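Local coordinates for DUF1285 domain-containing protein (Shewanella baltica, PDB 2RA9) that is of unknown function but belongs to a family with a distinctive fold of repeated structural motifs and a possible involvement in signal transduction, at residues F27-L32 / V70-E75. Residues are numbered along the deposited sequence; the frame is centred on the assembly and turned at random. Where two conformers were deposited one is given.
Sequences FDINAL and VRVQVE
Gln-73 O is gripped twice from the neighbouring strand: Ile-29 N gives it a hydrogen bond of 2.8 Å nearly along the C=O axis, and Asp-28 CA adds a CA-H...O contact at 3.3 Å. The ladder is parallel, so Ile-29 bonds forward as well as back; its O receives Glu-75 N at 3.0 Å, while Gln-73 N reaches Phe-27 O in the carbonyl plane. Beyond the last rung the strands end, and Glu-75 carries the pairing on with its side chain. Extended, with CG anti to the backbone N (chi1 -180°), it lays the face of its carboxylate over Ala-31 CB, which sits nearly above CD at 3.4 Å, and takes Ala-31 N on OE1 at 2.9 Å, the donor standing above the carboxylate plane. On the buried face, Val-72 CG1 touches Ile-29 CG1 (3.9 Å) and Val-72 CG2 meets Phe-27 CB, whereas Ile-29 CD1 runs beside Val-74 CG2. On the other face, Asp-28 OD1 leans over Gln-73 CB. This is the central parallel pair of the mixed N-terminal sheet, with strand 35-37 next to 27-29 and strand 60-64 next to 69-74; Phe-27 stacks on Tyr-37 and meets Phe-50 of helix 44-51 edge-to-face.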
loop_
_atom_site.group_PDB
_atom_site.type_symbol
_atom_site.label_atom_id
_atom_site.label_comp_id
_atom_site.label_asym_id
_atom_site.label_seq_id
_atom_site.Cartn_x
_atom_site.Cartn_y
_atom_site.Cartn_z
ATOM N N PHE A 27 -12.867 -9.486 5.042
ATOM C CA PHE A 27 -12.381 -8.442 4.146
ATOM C C PHE A 27 -11.318 -9.061 3.260
ATOM O O PHE A 27 -10.455 -9.824 3.726
ATOM C CB PHE A 27 -11.741 -7.295 4.942
ATOM C CG PHE A 27 -12.724 -6.491 5.765
ATOM C CD1 PHE A 27 -13.090 -6.894 7.037
ATOM C CD2 PHE A 27 -13.254 -5.313 5.280
ATOM C CE1 PHE A 27 -14.015 -6.169 7.784
ATOM C CE2 PHE A 27 -14.164 -4.557 6.020
ATOM C CZ PHE A 27 -14.542 -4.966 7.273
ATOM N N ASP A 28 -11.375 -8.702 1.972
ATOM C CA ASP A 28 -10.449 -9.204 0.969
ATOM C C ASP A 28 -9.926 -8.029 0.144
ATOM O O ASP A 28 -10.720 -7.163 -0.230
ATOM C CB ASP A 28 -11.155 -10.205 0.027
ATOM C CG ASP A 28 -11.532 -11.518 0.704
ATOM O OD1 ASP A 28 -10.619 -12.291 1.034
ATOM O OD2 ASP A 28 -12.724 -11.779 0.937
ATOM N N ILE A 29 -8.615 -8.009 -0.147
ATOM C CA ILE A 29 -7.996 -7.049 -1.043
ATOM C C ILE A 29 -7.381 -7.830 -2.190
ATOM O O ILE A 29 -6.551 -8.708 -1.982
ATOM C CB ILE A 29 -6.926 -6.193 -0.353
ATOM C CG1 ILE A 29 -7.485 -5.567 0.915
ATOM C CG2 ILE A 29 -6.424 -5.097 -1.296
ATOM C CD1 ILE A 29 -6.496 -4.743 1.705
ATOM N N ASN A 30 -7.831 -7.560 -3.406
ATOM C CA ASN A 30 -7.295 -8.288 -4.576
ATOM C C ASN A 30 -5.996 -7.674 -5.059
ATOM O O ASN A 30 -5.496 -6.688 -4.487
ATOM C CB ASN A 30 -8.337 -8.429 -5.697
ATOM C CG ASN A 30 -8.646 -7.147 -6.430
ATOM O OD1 ASN A 30 -7.922 -6.145 -6.357
ATOM N ND2 ASN A 30 -9.746 -7.195 -7.188
ATOM N N ALA A 31 -5.405 -8.303 -6.078
ATOM C CA ALA A 31 -4.063 -7.950 -6.524
ATOM C C ALA A 31 -4.001 -6.522 -7.056
ATOM O O ALA A 31 -2.926 -5.888 -7.025
ATOM C CB ALA A 31 -3.583 -8.960 -7.566
ATOM N N LEU A 32 -5.136 -6.006 -7.525
ATOM C CA LEU A 32 -5.210 -4.635 -8.018
ATOM C C LEU A 32 -5.512 -3.619 -6.913
ATOM O O LEU A 32 -5.518 -2.418 -7.148
ATOM C CB LEU A 32 -6.207 -4.536 -9.183
ATOM C CG LEU A 32 -5.499 -4.607 -10.546
ATOM C CD1 LEU A 32 -6.432 -5.052 -11.664
ATOM C CD2 LEU A 32 -4.889 -3.237 -10.838
ATOM N N VAL A 70 -9.908 -7.824 13.534
ATOM C CA VAL A 70 -10.354 -8.797 12.570
ATOM C C VAL A 70 -9.329 -8.943 11.429
ATOM O O VAL A 70 -8.543 -8.069 11.185
ATOM C CB VAL A 70 -11.747 -8.472 11.999
ATOM C CG1 VAL A 70 -12.767 -8.286 13.124
ATOM C CG2 VAL A 70 -11.697 -7.255 11.099
ATOM N N ARG A 71 -9.380 -10.100 10.769
ATOM C CA ARG A 71 -8.444 -10.432 9.718
ATOM C C ARG A 71 -8.874 -9.877 8.358
ATOM O O ARG A 71 -10.058 -9.702 8.070
ATOM C CB ARG A 71 -8.282 -11.934 9.600
ATOM C CG ARG A 71 -7.690 -12.583 10.825
ATOM C CD ARG A 71 -7.503 -14.065 10.579
ATOM N NE ARG A 71 -6.805 -14.771 11.664
ATOM C CZ ARG A 71 -5.485 -14.885 11.800
ATOM N NH1 ARG A 71 -4.630 -14.342 10.937
ATOM N NH2 ARG A 71 -5.000 -15.572 12.827
ATOM N N VAL A 72 -7.863 -9.589 7.550
ATOM C CA VAL A 72 -8.031 -9.190 6.145
ATOM C C VAL A 72 -7.169 -10.111 5.306
ATOM O O VAL A 72 -5.999 -10.343 5.623
ATOM C CB VAL A 72 -7.572 -7.741 5.929
ATOM C CG1 VAL A 72 -7.754 -7.282 4.455
ATOM C CG2 VAL A 72 -8.302 -6.792 6.902
ATOM N N GLN A 73 -7.742 -10.656 4.222
ATOM C CA GLN A 73 -6.954 -11.460 3.256
ATOM C C GLN A 73 -6.447 -10.525 2.157
ATOM O O GLN A 73 -7.209 -9.707 1.644
ATOM C CB GLN A 73 -7.809 -12.580 2.644
ATOM C CG GLN A 73 -6.997 -13.586 1.838
ATOM C CD GLN A 73 -6.034 -14.429 2.743
ATOM O OE1 GLN A 73 -6.099 -14.384 3.992
ATOM N NE2 GLN A 73 -5.158 -15.203 2.105
ATOM N N VAL A 74 -5.172 -10.645 1.814
ATOM C CA VAL A 74 -4.516 -9.750 0.868
ATOM C C VAL A 74 -3.843 -10.627 -0.200
ATOM O O VAL A 74 -3.015 -11.477 0.111
ATOM C CB VAL A 74 -3.484 -8.841 1.611
ATOM C CG1 VAL A 74 -2.713 -7.989 0.621
ATOM C CG2 VAL A 74 -4.161 -7.966 2.632
ATOM N N GLU A 75 -4.229 -10.454 -1.455
ATOM C CA GLU A 75 -3.713 -11.280 -2.534
ATOM C C GLU A 75 -2.248 -11.012 -2.826
ATOM O O GLU A 75 -1.486 -11.954 -3.056
ATOM C CB GLU A 75 -4.533 -11.065 -3.822
ATOM C CG GLU A 75 -4.035 -11.928 -5.012
ATOM C CD GLU A 75 -4.880 -11.835 -6.278
ATOM O OE1 GLU A 75 -5.953 -11.168 -6.327
ATOM O OE2 GLU A 75 -4.444 -12.469 -7.269
#